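Local coordinates for LPXTG-motif cell wall anchor domain protein (Mobiluncus mulieris, PDB 5U5O) that probably mediates bacterial adhesion as part of a giant, cell-wall-anchored surface protein whose Ig-like domains carry intramolecular covalent cross-links, at residues G4-T10 / K30-Y36; A16-T20 / R105-T109; I46-Y51 / A62-A67; G221-G225 / K268-T272. Residues are numbered along the deposited sequence.

Contact 1 (G4-T10 / K30-Y36); sequences GVGTYAT and KDTVRLY
Tyr36, Lys30 and Gly4 lose the most surface where the antiparallel strands 4-10 and 30-36 pair, their axes 4.5 Å apart at 156°. Register runs from Gly4 opposite Tyr36 to Thr10 opposite Lys30, all residues extended, hydrogen-bonded pairs alternating with non-hydrogen-bonded ones. At one end Gly4 N donates to Tyr36 O (2.9 Å) and Tyr36 N to Gly4 O (2.9 Å). The m rotamer of Tyr36 lays its ring along the Gly4-Gly6 backbone, CE2 lying 3.3 Å from Gly6 N; a side chain on Gly6 would collide with the hydroxyl, which is hydrogen-bonded to Glu84. At the other end Lys30 N donates to Thr10 O (2.8 Å) and Thr10 N to Lys30 O (3.0 Å). Between them Gly6 N donates to Arg34 O and Arg34 N to Gly6 O, both at 2.8 Å. On the opposite face Val5 CG2 meets Val33 CG1 and Leu35 CD2, each at 3.9 Å. Thr7 OG1 is bonded covalently to Gln160, the ester cross-link that names T-Q domains. Strand 4-10 lies outermost in its four-stranded sheet, with a backbone hydrogen bond between Ala9 and Ser159 beyond it; strand 26-36 pairs on its other side with strand 94-104, and the Val5-Thr7-Val33 face packs on strand 118-127.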
loop_
_atom_site.group_PDB
_atom_site.type_symbol
_atom_site.label_atom_id
_atom_site.label_comp_id
_atom_site.label_asym_id
_atom_site.label_seq_id
_atom_site.Cartn_x
_atom_site.Cartn_y
_atom_site.Cartn_z
ATOM N N GLY A 4 26.406 -18.707 -8.729
ATOM C CA GLY A 4 25.685 -17.455 -8.463
ATOM C C GLY A 4 24.219 -17.754 -8.132
ATOM O O GLY A 4 23.767 -18.880 -8.304
ATOM N N VAL A 5 23.509 -16.738 -7.649
ATOM C CA VAL A 5 22.087 -16.892 -7.335
ATOM C C VAL A 5 21.372 -15.620 -7.741
ATOM O O VAL A 5 21.840 -14.508 -7.569
ATOM C CB VAL A 5 21.874 -17.312 -5.852
ATOM C CG1 VAL A 5 22.323 -16.253 -4.867
ATOM C CG2 VAL A 5 20.408 -17.680 -5.594
ATOM N N GLY A 6 20.156 -15.814 -8.249
ATOM C CA GLY A 6 19.236 -14.721 -8.564
ATOM C C GLY A 6 17.812 -15.145 -8.208
ATOM O O GLY A 6 17.561 -16.314 -7.889
ATOM N N THR A 7 16.881 -14.193 -8.245
ATOM C CA THR A 7 15.507 -14.476 -7.869
ATOM C C THR A 7 14.572 -13.634 -8.706
ATOM O O THR A 7 14.905 -12.541 -9.161
ATOM C CB THR A 7 15.277 -14.169 -6.386
ATOM O OG1 THR A 7 15.617 -12.803 -6.134
ATOM C CG2 THR A 7 16.007 -15.087 -5.448
ATOM N N TYR A 8 13.349 -14.146 -8.842
ATOM C CA TYR A 8 12.237 -13.383 -9.415
ATOM C C TYR A 8 11.040 -13.560 -8.486
ATOM O O TYR A 8 10.631 -14.684 -8.216
ATOM C CB TYR A 8 11.911 -13.889 -10.805
ATOM C CG TYR A 8 10.735 -13.189 -11.458
ATOM C CD1 TYR A 8 10.804 -11.826 -11.766
ATOM C CD2 TYR A 8 9.557 -13.877 -11.781
ATOM C CE1 TYR A 8 9.743 -11.162 -12.373
ATOM C CE2 TYR A 8 8.497 -13.219 -12.404
ATOM C CZ TYR A 8 8.590 -11.862 -12.689
ATOM O OH TYR A 8 7.541 -11.203 -13.299
ATOM N N ALA A 9 10.576 -12.448 -7.950
ATOM C CA ALA A 9 9.480 -12.466 -6.964
ATOM C C ALA A 9 8.141 -12.111 -7.586
ATOM O O ALA A 9 8.054 -11.144 -8.334
ATOM C CB ALA A 9 9.798 -11.497 -5.856
ATOM N N THR A 10 7.099 -12.883 -7.257
ATOM C CA THR A 10 5.744 -12.585 -7.704
ATOM C C THR A 10 4.765 -12.871 -6.577
ATOM O O THR A 10 5.092 -13.579 -5.623
ATOM C CB THR A 10 5.334 -13.423 -8.925
ATOM O OG1 THR A 10 5.538 -14.807 -8.641
ATOM C CG2 THR A 10 6.146 -13.052 -10.134
ATOM N N LYS A 30 5.839 -15.791 -4.075
ATOM C CA LYS A 30 6.584 -16.831 -4.781
ATOM C C LYS A 30 7.982 -16.290 -5.111
ATOM O O LYS A 30 8.138 -15.321 -5.858
ATOM C CB LYS A 30 5.879 -17.225 -6.061
ATOM C CG LYS A 30 6.495 -18.439 -6.741
ATOM C CD LYS A 30 5.895 -18.588 -8.114
ATOM C CE LYS A 30 6.331 -19.865 -8.788
ATOM N NZ LYS A 30 5.555 -20.087 -10.037
ATOM N N ASP A 31 8.981 -16.958 -4.546
ATOM C CA ASP A 31 10.393 -16.602 -4.734
ATOM C C ASP A 31 10.995 -17.651 -5.671
ATOM O O ASP A 31 11.309 -18.748 -5.251
ATOM C CB ASP A 31 11.016 -16.596 -3.361
ATOM C CG ASP A 31 12.528 -16.432 -3.375
ATOM O OD1 ASP A 31 13.158 -16.063 -4.425
ATOM O OD2 ASP A 31 13.030 -16.637 -2.251
ATOM N N THR A 32 10.993 -17.323 -6.958
ATOM C CA THR A 32 11.568 -18.213 -7.966
ATOM C C THR A 32 13.081 -18.001 -7.965
ATOM O O THR A 32 13.554 -16.911 -8.255
ATOM C CB THR A 32 10.967 -17.976 -9.353
ATOM O OG1 THR A 32 9.563 -18.229 -9.288
ATOM C CG2 THR A 32 11.532 -18.904 -10.386
ATOM N N VAL A 33 13.789 -19.052 -7.585
ATOM C CA VAL A 33 15.250 -19.001 -7.391
ATOM C C VAL A 33 15.985 -19.547 -8.610
ATOM O O VAL A 33 15.675 -20.600 -9.122
ATOM C CB VAL A 33 15.616 -19.790 -6.131
ATOM C CG1 VAL A 33 17.123 -19.686 -5.887
ATOM C CG2 VAL A 33 14.809 -19.289 -4.916
ATOM N N ARG A 34 16.937 -18.742 -9.083
ATOM C CA ARG A 34 17.739 -19.053 -10.275
ATOM C C ARG A 34 19.189 -19.294 -9.825
ATOM O O ARG A 34 19.811 -18.401 -9.256
ATOM C CB ARG A 34 17.649 -17.887 -11.254
ATOM C CG ARG A 34 16.238 -17.405 -11.572
ATOM C CD ARG A 34 15.622 -18.191 -12.705
ATOM N NE ARG A 34 16.194 -17.821 -14.018
ATOM C CZ ARG A 34 15.793 -18.314 -15.189
ATOM N NH1 ARG A 34 14.785 -19.183 -15.229
ATOM N NH2 ARG A 34 16.363 -17.941 -16.337
ATOM N N LEU A 35 19.638 -20.526 -10.027
ATOM C CA LEU A 35 20.990 -20.918 -9.636
ATOM C C LEU A 35 21.882 -20.946 -10.864
ATOM O O LEU A 35 21.573 -21.586 -11.854
ATOM C CB LEU A 35 20.996 -22.278 -8.993
ATOM C CG LEU A 35 20.069 -22.440 -7.781
ATOM C CD1 LEU A 35 20.117 -23.863 -7.240
ATOM C CD2 LEU A 35 20.365 -21.454 -6.664
ATOM N N TYR A 36 23.019 -20.227 -10.786
ATOM C CA TYR A 36 23.912 -19.975 -11.948
ATOM C C TYR A 36 25.211 -20.753 -11.818
ATOM O O TYR A 36 25.864 -20.629 -10.794
ATOM C CB TYR A 36 24.226 -18.489 -12.069
ATOM C CG TYR A 36 23.008 -17.609 -12.071
ATOM C CD1 TYR A 36 21.981 -17.829 -12.976
ATOM C CD2 TYR A 36 22.899 -16.567 -11.191
ATOM C CE1 TYR A 36 20.860 -17.026 -12.995
ATOM C CE2 TYR A 36 21.753 -15.759 -11.174
ATOM C CZ TYR A 36 20.766 -15.996 -12.106
ATOM O OH TYR A 36 19.616 -15.205 -12.102
HETATM O O HOH W 1 8.166 -15.878 -9.011
#

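Contact 2 (A16-T20 / R105-T109); sequences AFDVT and REDLT
Residues 16-18 are extended, Val19 and Thr20 turn out of the strand, and residues 105-109 form one helical turn in which Leu108 N and Thr109 N both donate to Arg105 O (3.1 and 3.0 Å). Val19 and Arg105 come closest, with CA atoms 6.7 Å apart. The apolar part centres on Leu108 (m, t), whose CD1 methyl lies 3.7 Å from Phe17 CZ, at the edge of the ring, and 3.8 Å from Val19 CG2. Phe17 and Val19 both take the p rotamer; Val19 is the residue most covered by the helix, and its CG2 is also 4.3 Å from Thr109 CG2. Polar contact across the gap consists of one hydrogen bond, Arg105 NH2 to Val19 O (3.0 Å, 158°), made by a side chain extended at chi1 and chi2 (t, t) and bent at chi3 (p); Arg105 NE is held by Lys24 O. Within residues 16-20, Asp18 OD1 accepts from Thr20 N (3.0 Å) and Thr20 OG1 (2.9 Å), the former defining an Asx turn that ends the strand. Such a helical turn, linking strands 94-104 and 118-127 of different sheets and lodging a leucine against the core, closes one end of a beta sandwich, here an Ig-like domain.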
loop_
_atom_site.group_PDB
_atom_site.type_symbol
_atom_site.label_atom_id
_atom_site.label_comp_id
_atom_site.label_asym_id
_atom_site.label_seq_id
_atom_site.Cartn_x
_atom_site.Cartn_y
_atom_site.Cartn_z
ATOM N N ALA A 16 2.549 -6.814 -7.876
ATOM C CA ALA A 16 1.866 -6.078 -6.808
ATOM C C ALA A 16 0.637 -6.818 -6.323
ATOM O O ALA A 16 0.081 -7.659 -7.025
ATOM C CB ALA A 16 1.471 -4.699 -7.289
ATOM N N PHE A 17 0.217 -6.471 -5.109
ATOM C CA PHE A 17 -0.997 -7.016 -4.523
ATOM C C PHE A 17 -1.675 -5.950 -3.688
ATOM O O PHE A 17 -1.066 -4.936 -3.335
ATOM C CB PHE A 17 -0.711 -8.262 -3.686
ATOM C CG PHE A 17 0.155 -8.017 -2.479
ATOM C CD1 PHE A 17 1.523 -8.094 -2.549
ATOM C CD2 PHE A 17 -0.411 -7.732 -1.257
ATOM C CE1 PHE A 17 2.294 -7.882 -1.414
ATOM C CE2 PHE A 17 0.344 -7.513 -0.129
ATOM C CZ PHE A 17 1.707 -7.594 -0.202
ATOM N N ASP A 18 -2.946 -6.213 -3.397
ATOM C CA ASP A 18 -3.803 -5.287 -2.662
ATOM C C ASP A 18 -3.664 -5.543 -1.158
ATOM O O ASP A 18 -4.308 -6.451 -0.608
ATOM C CB ASP A 18 -5.263 -5.448 -3.114
ATOM C CG ASP A 18 -6.244 -4.585 -2.316
ATOM O OD1 ASP A 18 -5.815 -3.844 -1.404
ATOM O OD2 ASP A 18 -7.453 -4.667 -2.604
ATOM N N VAL A 19 -2.901 -4.687 -0.490
ATOM C CA VAL A 19 -2.560 -4.856 0.922
ATOM C C VAL A 19 -3.687 -4.419 1.859
ATOM O O VAL A 19 -3.648 -4.713 3.053
ATOM C CB VAL A 19 -1.236 -4.120 1.277
ATOM C CG1 VAL A 19 -1.416 -2.603 1.390
ATOM C CG2 VAL A 19 -0.613 -4.687 2.545
ATOM N N THR A 20 -4.679 -3.713 1.323
ATOM C CA THR A 20 -5.861 -3.348 2.098
ATOM C C THR A 20 -7.056 -4.279 1.841
ATOM O O THR A 20 -8.181 -3.928 2.171
ATOM C CB THR A 20 -6.276 -1.888 1.836
ATOM O OG1 THR A 20 -6.449 -1.669 0.434
ATOM C CG2 THR A 20 -5.266 -0.924 2.410
ATOM N N ARG A 105 -0.814 -10.019 6.708
ATOM C CA ARG A 105 -1.253 -8.687 6.290
ATOM C C ARG A 105 -1.034 -7.652 7.393
ATOM O O ARG A 105 -0.621 -6.529 7.104
ATOM C CB ARG A 105 -2.715 -8.689 5.837
ATOM C CG ARG A 105 -3.108 -7.444 5.047
ATOM C CD ARG A 105 -4.443 -7.634 4.335
ATOM N NE ARG A 105 -5.564 -7.491 5.254
ATOM C CZ ARG A 105 -6.033 -6.333 5.719
ATOM N NH1 ARG A 105 -7.060 -6.341 6.557
ATOM N NH2 ARG A 105 -5.492 -5.168 5.366
ATOM N N GLU A 106 -1.278 -8.041 8.647
ATOM C CA GLU A 106 -1.094 -7.123 9.783
ATOM C C GLU A 106 0.364 -6.732 10.065
ATOM O O GLU A 106 0.613 -5.681 10.646
ATOM C CB GLU A 106 -1.764 -7.660 11.058
ATOM C CG GLU A 106 -1.145 -8.915 11.665
ATOM C CD GLU A 106 -1.634 -9.221 13.073
ATOM O OE1 GLU A 106 -2.474 -8.469 13.626
ATOM O OE2 GLU A 106 -1.165 -10.231 13.631
ATOM N N ASP A 107 1.324 -7.570 9.661
ATOM C CA ASP A 107 2.746 -7.197 9.736
ATOM C C ASP A 107 3.147 -6.145 8.701
ATOM O O ASP A 107 4.200 -5.519 8.837
ATOM C CB ASP A 107 3.645 -8.432 9.598
ATOM C CG ASP A 107 3.563 -9.354 10.800
ATOM O OD1 ASP A 107 2.916 -8.994 11.808
ATOM O OD2 ASP A 107 4.159 -10.442 10.739
ATOM N N LEU A 108 2.328 -5.971 7.666
ATOM C CA LEU A 108 2.495 -4.886 6.698
ATOM C C LEU A 108 1.741 -3.624 7.107
ATOM O O LEU A 108 2.288 -2.522 7.076
ATOM C CB LEU A 108 2.047 -5.347 5.304
ATOM C CG LEU A 108 2.864 -6.499 4.703
ATOM C CD1 LEU A 108 2.194 -7.022 3.443
ATOM C CD2 LEU A 108 4.290 -6.059 4.417
ATOM N N THR A 109 0.478 -3.778 7.482
ATOM C CA THR A 109 -0.357 -2.627 7.813
ATOM C C THR A 109 -0.136 -2.089 9.230
ATOM O O THR A 109 -0.492 -0.940 9.512
ATOM C CB THR A 109 -1.850 -2.976 7.705
ATOM O OG1 THR A 109 -2.188 -3.967 8.686
ATOM C CG2 THR A 109 -2.210 -3.473 6.305
#

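Contact 3 (I46-Y51 / A62-A67); sequences IAGQLY and ALAKAA
Leu50 lies at the apolar centre of this pairing, its CB 4.1 Å from Ala64 CB and its CD2 4.4 Å from Leu63 CB. With a t, p rotamer it shares a face with Gly48, Ala64 and Ala66, and that face turns to strand 94-104, where Val103 receives Leu50 and Leu101 receives Ala66. Around this centre runs the backbone ladder of two antiparallel strands, 4.6 Å apart at 172°. Gly48 N donates to Ala66 O (2.8 Å) and Ala66 N to Gly48 O (2.9 Å); Leu50 N reaches Ala64 O (2.9 Å). The return bond shifts by one residue: Leu63 N donates to Leu50 O (2.8 Å), leaving Ala64 N buried without a partner, and the -82/-30 backbone of Leu63 is consistent with the slip. In the non-hydrogen-bonded pair Ala47-Ala67 the CB atoms are 4.1 Å apart. Beyond the ladder, Tyr51 (m) brings CE1 3.9 Å from Ala62 CB. Outermost on the Ala47 face, Gln49 CG and Lys65 CG pass at 4.0 Å before their polar ends part, Gln49 to Gln125 and Lys65 in a salt bridge to Glu139. Consecutive strands 43-52 and 64-71, joined by the loop before Ala62, form a beta hairpin; strand 43-52 also pairs with strand 118-127 in the Ig-like domain.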
loop_
_atom_site.group_PDB
_atom_site.type_symbol
_atom_site.label_atom_id
_atom_site.label_comp_id
_atom_site.label_asym_id
_atom_site.label_seq_id
_atom_site.Cartn_x
_atom_site.Cartn_y
_atom_site.Cartn_z
ATOM N N ILE A 46 19.609 -23.164 0.173
ATOM C CA ILE A 46 19.154 -21.836 -0.205
ATOM C C ILE A 46 18.317 -21.216 0.896
ATOM O O ILE A 46 17.552 -21.934 1.584
ATOM C CB ILE A 46 18.421 -21.817 -1.572
ATOM C CG1 ILE A 46 17.285 -22.843 -1.633
ATOM C CG2 ILE A 46 19.458 -22.012 -2.687
ATOM C CD1 ILE A 46 16.424 -22.670 -2.863
ATOM N N ALA A 47 18.412 -19.908 1.056
ATOM C CA ALA A 47 17.560 -19.179 2.021
ATOM C C ALA A 47 17.082 -17.925 1.381
ATOM O O ALA A 47 17.833 -17.244 0.647
ATOM C CB ALA A 47 18.349 -18.842 3.269
ATOM N N GLY A 48 15.836 -17.587 1.676
ATOM C CA GLY A 48 15.232 -16.347 1.246
ATOM C C GLY A 48 14.638 -15.591 2.427
ATOM O O GLY A 48 14.181 -16.206 3.410
ATOM N N GLN A 49 14.623 -14.267 2.315
ATOM C CA GLN A 49 13.973 -13.385 3.284
ATOM C C GLN A 49 13.249 -12.286 2.553
ATOM O O GLN A 49 13.711 -11.796 1.532
ATOM C CB GLN A 49 14.957 -12.755 4.274
ATOM C CG GLN A 49 15.906 -13.724 4.940
ATOM C CD GLN A 49 17.112 -14.071 4.073
ATOM O OE1 GLN A 49 17.679 -13.209 3.379
ATOM N NE2 GLN A 49 17.510 -15.337 4.105
ATOM N N LEU A 50 12.114 -11.887 3.127
ATOM C CA LEU A 50 11.312 -10.782 2.632
ATOM C C LEU A 50 11.443 -9.595 3.575
ATOM O O LEU A 50 11.264 -9.744 4.790
ATOM C CB LEU A 50 9.834 -11.209 2.576
ATOM C CG LEU A 50 8.892 -10.202 1.934
ATOM C CD1 LEU A 50 9.148 -10.039 0.452
ATOM C CD2 LEU A 50 7.455 -10.651 2.183
ATOM N N TYR A 51 11.722 -8.421 3.008
ATOM C CA TYR A 51 11.884 -7.189 3.770
ATOM C C TYR A 51 11.096 -6.051 3.151
ATOM O O TYR A 51 10.900 -6.021 1.939
ATOM C CB TYR A 51 13.342 -6.739 3.725
ATOM C CG TYR A 51 14.340 -7.638 4.394
ATOM C CD1 TYR A 51 14.525 -7.595 5.767
ATOM C CD2 TYR A 51 15.170 -8.484 3.636
ATOM C CE1 TYR A 51 15.473 -8.389 6.387
ATOM C CE2 TYR A 51 16.122 -9.284 4.251
ATOM C CZ TYR A 51 16.264 -9.233 5.625
ATOM O OH TYR A 51 17.175 -10.005 6.281
ATOM N N ALA A 62 13.100 -8.885 9.178
ATOM C CA ALA A 62 12.527 -9.773 8.162
ATOM C C ALA A 62 11.046 -10.041 8.421
ATOM O O ALA A 62 10.662 -10.366 9.538
ATOM C CB ALA A 62 13.286 -11.089 8.109
ATOM N N LEU A 63 10.241 -9.886 7.374
ATOM C CA LEU A 63 8.805 -10.149 7.419
ATOM C C LEU A 63 8.505 -11.630 7.241
ATOM O O LEU A 63 7.488 -12.120 7.719
ATOM C CB LEU A 63 8.095 -9.359 6.319
ATOM C CG LEU A 63 8.166 -7.836 6.427
ATOM C CD1 LEU A 63 7.793 -7.167 5.114
ATOM C CD2 LEU A 63 7.260 -7.354 7.548
ATOM N N ALA A 64 9.370 -12.323 6.504
ATOM C CA ALA A 64 9.229 -13.752 6.267
ATOM C C ALA A 64 10.611 -14.288 5.934
ATOM O O ALA A 64 11.471 -13.556 5.421
ATOM C CB ALA A 64 8.321 -14.004 5.092
ATOM N N LYS A 65 10.797 -15.571 6.224
ATOM C CA LYS A 65 12.041 -16.289 5.943
ATOM C C LYS A 65 11.722 -17.699 5.494
ATOM O O LYS A 65 10.756 -18.291 5.968
ATOM C CB LYS A 65 12.900 -16.384 7.198
ATOM C CG LYS A 65 13.420 -15.083 7.764
ATOM C CD LYS A 65 14.217 -15.386 9.023
ATOM C CE LYS A 65 14.800 -14.133 9.642
ATOM N NZ LYS A 65 15.759 -14.478 10.727
ATOM N N ALA A 66 12.523 -18.259 4.603
ATOM C CA ALA A 66 12.415 -19.660 4.197
ATOM C C ALA A 66 13.789 -20.206 3.894
ATOM O O ALA A 66 14.649 -19.483 3.369
ATOM C CB ALA A 66 11.569 -19.806 2.950
ATOM N N ALA A 67 14.009 -21.490 4.151
ATOM C CA ALA A 67 15.296 -22.134 3.803
ATOM C C ALA A 67 15.028 -23.578 3.480
ATOM O O ALA A 67 14.058 -24.157 3.984
ATOM C CB ALA A 67 16.294 -22.007 4.945
#

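Contact 4 (G221-G225 / K268-T272); sequences GIPLG and KIGGT
This is a meeting of two strand ends, made by glycine-rich backbone and a pair of isoleucines, at the end of the DUF5979 region that faces the T-Q ester-bond domain. Near the ends of strands 216-223 and 264-269 the two segments close up until the CA atoms of Gly225 and Gly271 are 4.0 Å apart. Gly221, with positive phi (68/35), and Ile222 both face Gly169, forming a G1 beta bulge before the contact proper. Ile222 (m, t) then sets CG2 3.8 Å from CG2 of Ile269 (m, m), beside Leu171. The hydrogen bond between the segments runs from Gly225 N to Ile269 O (2.7 Å, 144°). A CA-H...O contact joins Gly225 CA to Gly270 O (3.3 Å). Phi is positive at both Gly225 (92/5) and Gly270 (81/-179). A side chain on Gly225 would crowd Gly271 and Thr272 and jam against the carbonyl O of Leu224; one on Gly270 would strike Leu224. Leu224 (m, t) rests on Thr20 and Gln167. At the surface Lys268, m at all four chi angles, curls so that its CE is 3.5 Å from Gly225 O. One water accepts from Lys268 NZ (3.0 Å), donates to Gly225 O (2.8 Å) and also binds Thr272 OG1 (2.7 Å). The chemistry implies a close backbone approach that depends on glycine, with one direct hydrogen bond, isoleucine packing on the inside and a water bridge at the surface.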
loop_
_atom_site.group_PDB
_atom_site.type_symbol
_atom_site.label_atom_id
_atom_site.label_comp_id
_atom_site.label_asym_id
_atom_site.label_seq_id
_atom_site.Cartn_x
_atom_site.Cartn_y
_atom_site.Cartn_z
ATOM N N GLY A 221 -8.577 9.645 -3.581
ATOM C CA GLY A 221 -7.286 9.166 -3.058
ATOM C C GLY A 221 -7.104 9.275 -1.556
ATOM O O GLY A 221 -6.000 9.535 -1.060
ATOM N N ILE A 222 -8.202 9.075 -0.827
ATOM C CA ILE A 222 -8.166 9.165 0.624
ATOM C C ILE A 222 -7.829 7.773 1.186
ATOM O O ILE A 222 -8.546 6.808 0.887
ATOM C CB ILE A 222 -9.504 9.681 1.204
ATOM C CG1 ILE A 222 -9.815 11.058 0.594
ATOM C CG2 ILE A 222 -9.377 9.769 2.708
ATOM C CD1 ILE A 222 -11.186 11.615 0.966
ATOM N N PRO A 223 -6.777 7.663 2.031
ATOM C CA PRO A 223 -6.452 6.379 2.659
ATOM C C PRO A 223 -7.663 5.778 3.398
ATOM O O PRO A 223 -8.413 6.489 4.058
ATOM C CB PRO A 223 -5.347 6.752 3.647
ATOM C CG PRO A 223 -4.676 7.925 3.027
ATOM C CD PRO A 223 -5.807 8.703 2.402
ATOM N N LEU A 224 -7.839 4.472 3.279
ATOM C CA LEU A 224 -8.919 3.768 3.938
ATOM C C LEU A 224 -8.743 3.827 5.453
ATOM O O LEU A 224 -7.695 3.496 6.002
ATOM C CB LEU A 224 -8.975 2.344 3.428
ATOM C CG LEU A 224 -9.379 2.230 1.951
ATOM C CD1 LEU A 224 -9.232 0.786 1.495
ATOM C CD2 LEU A 224 -10.797 2.738 1.695
ATOM N N GLY A 225 -9.790 4.310 6.118
ATOM C CA GLY A 225 -9.760 4.577 7.545
ATOM C C GLY A 225 -9.371 5.971 7.962
ATOM O O GLY A 225 -9.230 6.234 9.156
ATOM N N LYS A 268 -15.430 9.557 8.775
ATOM C CA LYS A 268 -14.422 8.535 8.515
ATOM C C LYS A 268 -14.612 8.073 7.089
ATOM O O LYS A 268 -15.766 7.900 6.628
ATOM C CB LYS A 268 -14.604 7.341 9.446
ATOM C CG LYS A 268 -14.474 7.643 10.937
ATOM C CD LYS A 268 -13.077 8.053 11.367
ATOM C CE LYS A 268 -12.026 6.964 11.151
ATOM N NZ LYS A 268 -12.331 5.660 11.813
ATOM N N ILE A 269 -13.476 7.861 6.410
ATOM C CA ILE A 269 -13.494 7.414 5.038
ATOM C C ILE A 269 -12.924 5.994 5.019
ATOM O O ILE A 269 -11.705 5.804 4.975
ATOM C CB ILE A 269 -12.636 8.358 4.151
ATOM C CG1 ILE A 269 -13.026 9.828 4.342
ATOM C CG2 ILE A 269 -12.737 7.959 2.680
ATOM C CD1 ILE A 269 -14.450 10.187 3.971
ATOM N N GLY A 270 -13.820 5.005 5.085
ATOM C CA GLY A 270 -13.430 3.588 5.101
ATOM C C GLY A 270 -12.995 3.132 6.476
ATOM O O GLY A 270 -13.013 3.906 7.433
ATOM N N GLY A 271 -12.605 1.862 6.562
ATOM C CA GLY A 271 -12.055 1.264 7.785
ATOM C C GLY A 271 -10.564 0.999 7.696
ATOM O O GLY A 271 -9.991 0.960 6.604
ATOM N N THR A 272 -9.947 0.794 8.860
ATOM C CA THR A 272 -8.490 0.642 8.991
ATOM C C THR A 272 -7.955 -0.663 8.394
ATOM O O THR A 272 -8.678 -1.421 7.754
ATOM C CB THR A 272 -8.061 0.701 10.477
ATOM O OG1 THR A 272 -8.701 1.811 11.120
ATOM C CG2 THR A 272 -6.555 0.864 10.610
HETATM O O HOH W 2 -9.834 4.205 10.960
#

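Contacts 1 and 3 lie side by side in the T-Q domain, and contacts 2 and 4 lead on toward the second domain. The centres of contacts 1 and 3 are 12 Å apart; they meet face to face where Leu35 CD2 lies 4.1 Å from Ile46 CG2. Contact 3 is nested inside the loop closed by contact 2, and Leu63 CD1 touches Leu108 CD2 at 3.7 Å. Contact 2 reaches in turn toward contact 4, with centres 15 Å apart and Thr20 OG1 3.9 Å from Leu224 CD1, a touch between the two family regions. Covalent cross-links complement this packing: the Thr7-Gln160 bond lies at contact 1, whose centre is about 36 Å from that of contact 4, where Ile269 packs on Cys228 of the Cys200-Cys228 disulfide.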